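Long-range contact in NAD(P)H-flavin oxidoreductase (Staphylococcus epidermidis ATCC 12228, PDB 3GBH), which probably catalyses the FMN-dependent reduction of flavins or nitro compounds at the expense of NAD(P)H: residues S47-M51 with W122-Y127. Sequence-based numbering, arbitrary orientation.
With FMN (flavin mononucleotide), chain E.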
ATOM      1  N   SER B  47       8.951   6.058 -28.142  1.00 24.60           N
ATOM      2  CA  SER B  47       9.025   7.198 -29.030  1.00 24.41           C
ATOM      3  C   SER B  47       7.821   7.191 -29.944  1.00 24.09           C
ATOM      4  O   SER B  47       7.193   6.148 -30.164  1.00 23.04           O
ATOM      5  CB  SER B  47      10.309   7.166 -29.856  1.00 23.39           C
ATOM      6  OG  SER B  47      10.336   6.005 -30.683  1.00 23.68           O
ATOM      7  N   SER B  48       7.509   8.364 -30.494  1.00 24.45           N
ATOM      8  CA  SER B  48       6.335   8.511 -31.345  1.00 24.31           C
ATOM      9  C   SER B  48       6.506   7.559 -32.537  1.00 23.93           C
ATOM     10  O   SER B  48       7.557   7.528 -33.162  1.00 23.66           O
ATOM     11  CB  SER B  48       6.185  10.000 -31.768  1.00 25.40           C
ATOM     12  OG  SER B  48       5.114  10.192 -32.677  1.00 24.07           O
ATOM     13  N   VAL B  49       5.475   6.759 -32.808  1.00 23.94           N
ATOM     14  CA  VAL B  49       5.483   5.679 -33.822  1.00 23.70           C
ATOM     15  C   VAL B  49       6.743   4.807 -33.846  1.00 24.81           C
ATOM     16  O   VAL B  49       7.091   4.241 -34.879  1.00 24.74           O
ATOM     17  CB  VAL B  49       5.075   6.180 -35.243  1.00 24.90           C
ATOM     18  CG1 VAL B  49       3.578   6.563 -35.214  1.00 25.71           C
ATOM     19  CG2 VAL B  49       5.915   7.354 -35.697  1.00 25.70           C
ATOM     20  N   ASN B  50       7.373   4.669 -32.676  1.00 23.24           N
ATOM     21  CA  ASN B  50       8.600   3.908 -32.520  1.00 23.56           C
ATOM     22  C   ASN B  50       9.717   4.313 -33.485  1.00 22.87           C
ATOM     23  O   ASN B  50      10.548   3.486 -33.867  1.00 24.00           O
ATOM     24  CB  ASN B  50       8.305   2.414 -32.629  1.00 23.94           C
ATOM     25  CG  ASN B  50       9.392   1.555 -32.003  1.00 26.18           C
ATOM     26  OD1 ASN B  50      10.040   1.954 -31.022  1.00 27.42           O
ATOM     27  ND2 ASN B  50       9.604   0.375 -32.573  1.00 23.01           N
HETATM   28  N   MSE B  51       9.761   5.591 -33.834  1.00 22.63           N
HETATM   29  CA  MSE B  51      10.676   6.035 -34.874  1.00 23.11           C
HETATM   30  C   MSE B  51      12.042   6.370 -34.319  1.00 23.56           C
HETATM   31  O   MSE B  51      12.949   6.563 -35.090  1.00 25.38           O
HETATM   32  CB  MSE B  51      10.091   7.190 -35.667  1.00 24.03           C
HETATM   33  CG  MSE B  51      10.655   7.290 -37.066  1.00 25.95           C
HETATM   34 SE   MSE B  51      10.149   5.774 -38.181  0.75 29.03          SE
HETATM   35  CE  MSE B  51       8.269   6.178 -38.388  1.00 27.98           C
ATOM     36  N   TRP B 122       0.131   5.141 -43.597  1.00 25.02           N
ATOM     37  CA  TRP B 122      -0.315   6.415 -42.973  1.00 26.74           C
ATOM     38  C   TRP B 122       0.803   7.123 -42.241  1.00 25.97           C
ATOM     39  O   TRP B 122       0.871   8.358 -42.271  1.00 23.02           O
ATOM     40  CB  TRP B 122      -1.567   6.298 -42.067  1.00 28.52           C
ATOM     41  CG  TRP B 122      -1.408   5.521 -40.801  1.00 30.84           C
ATOM     42  CD1 TRP B 122      -1.721   4.207 -40.612  1.00 32.44           C
ATOM     43  CD2 TRP B 122      -0.922   6.006 -39.539  1.00 34.68           C
ATOM     44  NE1 TRP B 122      -1.447   3.833 -39.316  1.00 33.33           N
ATOM     45  CE2 TRP B 122      -0.957   4.914 -38.633  1.00 32.72           C
ATOM     46  CE3 TRP B 122      -0.458   7.246 -39.084  1.00 32.85           C
ATOM     47  CZ2 TRP B 122      -0.547   5.028 -37.316  1.00 32.35           C
ATOM     48  CZ3 TRP B 122      -0.043   7.353 -37.773  1.00 32.46           C
ATOM     49  CH2 TRP B 122      -0.092   6.248 -36.901  1.00 32.61           C
ATOM     50  N   ILE B 123       1.690   6.364 -41.596  1.00 24.07           N
ATOM     51  CA  ILE B 123       2.768   6.981 -40.828  1.00 23.50           C
ATOM     52  C   ILE B 123       3.669   7.864 -41.714  1.00 23.94           C
ATOM     53  O   ILE B 123       3.963   9.003 -41.353  1.00 24.60           O
ATOM     54  CB  ILE B 123       3.615   5.917 -40.089  1.00 23.17           C
ATOM     55  CG1 ILE B 123       2.783   5.307 -38.956  1.00 26.28           C
ATOM     56  CG2 ILE B 123       4.914   6.541 -39.480  1.00 24.26           C
ATOM     57  CD1 ILE B 123       3.369   4.011 -38.404  1.00 24.09           C
ATOM     58  N   LEU B 124       4.080   7.357 -42.869  1.00 23.46           N
ATOM     59  CA  LEU B 124       5.071   8.084 -43.688  1.00 24.20           C
ATOM     60  C   LEU B 124       4.532   9.433 -44.236  1.00 25.27           C
ATOM     61  O   LEU B 124       5.162  10.474 -44.040  1.00 26.46           O
ATOM     62  CB  LEU B 124       5.684   7.194 -44.785  1.00 23.56           C
ATOM     63  CG  LEU B 124       6.690   6.114 -44.294  1.00 25.25           C
ATOM     64  CD1 LEU B 124       7.138   5.180 -45.435  1.00 24.11           C
ATOM     65  CD2 LEU B 124       7.900   6.745 -43.565  1.00 28.82           C
ATOM     66  N   PRO B 125       3.361   9.426 -44.883  1.00 26.03           N
ATOM     67  CA  PRO B 125       2.808  10.718 -45.322  1.00 27.28           C
ATOM     68  C   PRO B 125       2.604  11.715 -44.182  1.00 27.80           C
ATOM     69  O   PRO B 125       2.722  12.918 -44.372  1.00 29.79           O
ATOM     70  CB  PRO B 125       1.455  10.338 -45.931  1.00 27.68           C
ATOM     71  CG  PRO B 125       1.590   8.887 -46.304  1.00 28.60           C
ATOM     72  CD  PRO B 125       2.515   8.291 -45.281  1.00 25.32           C
ATOM     73  N   TYR B 126       2.286  11.218 -43.007  1.00 27.27           N
ATOM     74  CA  TYR B 126       2.071  12.094 -41.864  1.00 28.92           C
ATOM     75  C   TYR B 126       3.394  12.732 -41.425  1.00 27.21           C
ATOM     76  O   TYR B 126       3.494  13.962 -41.361  1.00 27.70           O
ATOM     77  CB  TYR B 126       1.350  11.342 -40.738  1.00 30.36           C
ATOM     78  CG  TYR B 126       1.385  12.027 -39.403  1.00 35.59           C
ATOM     79  CD1 TYR B 126       0.786  13.270 -39.204  1.00 40.51           C
ATOM     80  CD2 TYR B 126       2.008  11.414 -38.313  1.00 41.00           C
ATOM     81  CE1 TYR B 126       0.840  13.889 -37.947  1.00 40.66           C
ATOM     82  CE2 TYR B 126       2.067  12.013 -37.093  1.00 42.81           C
ATOM     83  CZ  TYR B 126       1.484  13.245 -36.907  1.00 42.83           C
ATOM     84  OH  TYR B 126       1.574  13.802 -35.643  1.00 47.10           O
ATOM     85  N   TYR B 127       4.419  11.915 -41.207  1.00 25.67           N
ATOM     86  CA  TYR B 127       5.740  12.411 -40.756  1.00 25.21           C
ATOM     87  C   TYR B 127       6.431  13.257 -41.820  1.00 25.71           C
ATOM     88  O   TYR B 127       7.053  14.275 -41.497  1.00 26.77           O
ATOM     89  CB  TYR B 127       6.655  11.238 -40.304  1.00 26.06           C
ATOM     90  CG  TYR B 127       6.713  11.026 -38.781  1.00 26.12           C
ATOM     91  CD1 TYR B 127       5.589  11.204 -37.986  1.00 30.08           C
ATOM     92  CD2 TYR B 127       7.905  10.650 -38.149  1.00 29.54           C
ATOM     93  CE1 TYR B 127       5.637  11.067 -36.603  1.00 28.27           C
ATOM     94  CE2 TYR B 127       7.972  10.498 -36.761  1.00 30.74           C
ATOM     95  CZ  TYR B 127       6.815  10.696 -36.000  1.00 29.60           C
ATOM     96  OH  TYR B 127       6.862  10.572 -34.642  1.00 30.33           O
TER
HETATM   97  N1  FMN E 300       0.713   5.270 -28.960  1.00 27.46           N
HETATM   98  C2  FMN E 300      -0.616   5.357 -29.322  1.00 29.52           C
HETATM   99  O2  FMN E 300      -1.318   4.327 -29.316  1.00 28.69           O
HETATM  100  N3  FMN E 300      -1.150   6.583 -29.699  1.00 26.78           N
HETATM  101  C4  FMN E 300      -0.383   7.737 -29.717  1.00 28.96           C
HETATM  102  O4  FMN E 300      -0.933   8.801 -30.057  1.00 27.82           O
HETATM  103  C4A FMN E 300       0.984   7.658 -29.363  1.00 26.60           C
HETATM  104  N5  FMN E 300       1.816   8.771 -29.402  1.00 26.48           N
HETATM  105  C5A FMN E 300       3.052   8.708 -28.774  1.00 26.08           C
HETATM  106  C6  FMN E 300       3.765   9.876 -28.513  1.00 25.93           C
HETATM  107  C7  FMN E 300       4.978   9.857 -27.873  1.00 25.34           C
HETATM  108  C7M FMN E 300       5.719  11.138 -27.587  1.00 27.33           C
HETATM  109  C8  FMN E 300       5.511   8.643 -27.482  1.00 26.17           C
HETATM  110  C8M FMN E 300       6.823   8.626 -26.764  1.00 24.96           C
HETATM  111  C9  FMN E 300       4.821   7.468 -27.724  1.00 25.54           C
HETATM  112  C9A FMN E 300       3.581   7.475 -28.384  1.00 27.59           C
HETATM  113  N10 FMN E 300       2.858   6.309 -28.643  1.00 27.52           N
HETATM  114  C10 FMN E 300       1.528   6.409 -29.005  1.00 29.00           C
HETATM  115  C1' FMN E 300       3.389   4.957 -28.180  1.00 26.29           C
HETATM  116  C2' FMN E 300       4.484   4.502 -29.134  1.00 26.58           C
HETATM  117  O2' FMN E 300       3.930   3.916 -30.305  1.00 27.01           O
HETATM  118  C3' FMN E 300       5.334   3.452 -28.437  1.00 27.55           C
HETATM  119  O3' FMN E 300       5.948   4.017 -27.309  1.00 27.42           O
HETATM  120  C4' FMN E 300       6.374   2.828 -29.354  1.00 29.10           C
HETATM  121  O4' FMN E 300       5.635   2.102 -30.325  1.00 27.51           O
HETATM  122  C5' FMN E 300       7.309   1.928 -28.546  1.00 27.77           C
HETATM  123  O5' FMN E 300       6.592   0.853 -27.913  1.00 25.16           O
HETATM  124  P   FMN E 300       6.650   0.666 -26.321  1.00 25.92           P
HETATM  125  O1P FMN E 300       5.753  -0.503 -25.927  1.00 23.56           O
HETATM  126  O2P FMN E 300       6.169   1.937 -25.665  1.00 24.07           O
HETATM  127  O3P FMN E 300       8.027   0.440 -25.823  1.00 25.68           O
HETATM  128  O   HOH W   1       9.184   9.749 -33.461  1.00 19.33           O
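The phenolic OH of Y127 is approached from two directions: it lies 2.7 Å from the hydroxyl OG of S48, a short contact that fits a hydrogen bond, although the S48 hydroxyl proton may be shared with a second acceptor, and it donates to a water, O at 2.7 Å from OH. The water in turn donates a hydrogen bond to the backbone carbonyl of S48 (water O to S48 O 2.8 Å), so OH is tied to the main chain of S48 through water and lies against its hydroxyl. Both OG and the water come in near the plane of the phenol ring, at its edge. In this nitroreductase-family fold the loop 47-51, between helix 32-42 and strand 54-59, lines the FMN site, and helix 113-128 packs against the loop. The loop touches the cofactor directly, S48 N standing 3.6 Å from FMN C8, while the same backbone N is hydrogen-bonded to D142. The S48 hydroxyl reaches the tyrosine because OG is set anti to its backbone N (chi1 176°), beside the carbonyl carbon.

Next to this polar link lies an apolar patch. V49 packs against W122, I123 and Y127: its CG2 meets the phenol at CZ, 3.5 Å away, approaching obliquely, and CG1 faces CH2 of the indole and the CG1 and CD1 atoms of I123. I123 CG1 in turn lies over one face of the indole, 3.5 Å above its plane and offset toward the rim. The backbone O of V49 is hydrogen-bonded to Y102 of helix 98-107, which also packs on I123. Selenomethionine M51, its chain bent at chi2 (66°) and chi3 (70°), runs past Y127 with CB and CG near CE2 and places its terminal methyl CE 3.5 Å from CG2 of I123.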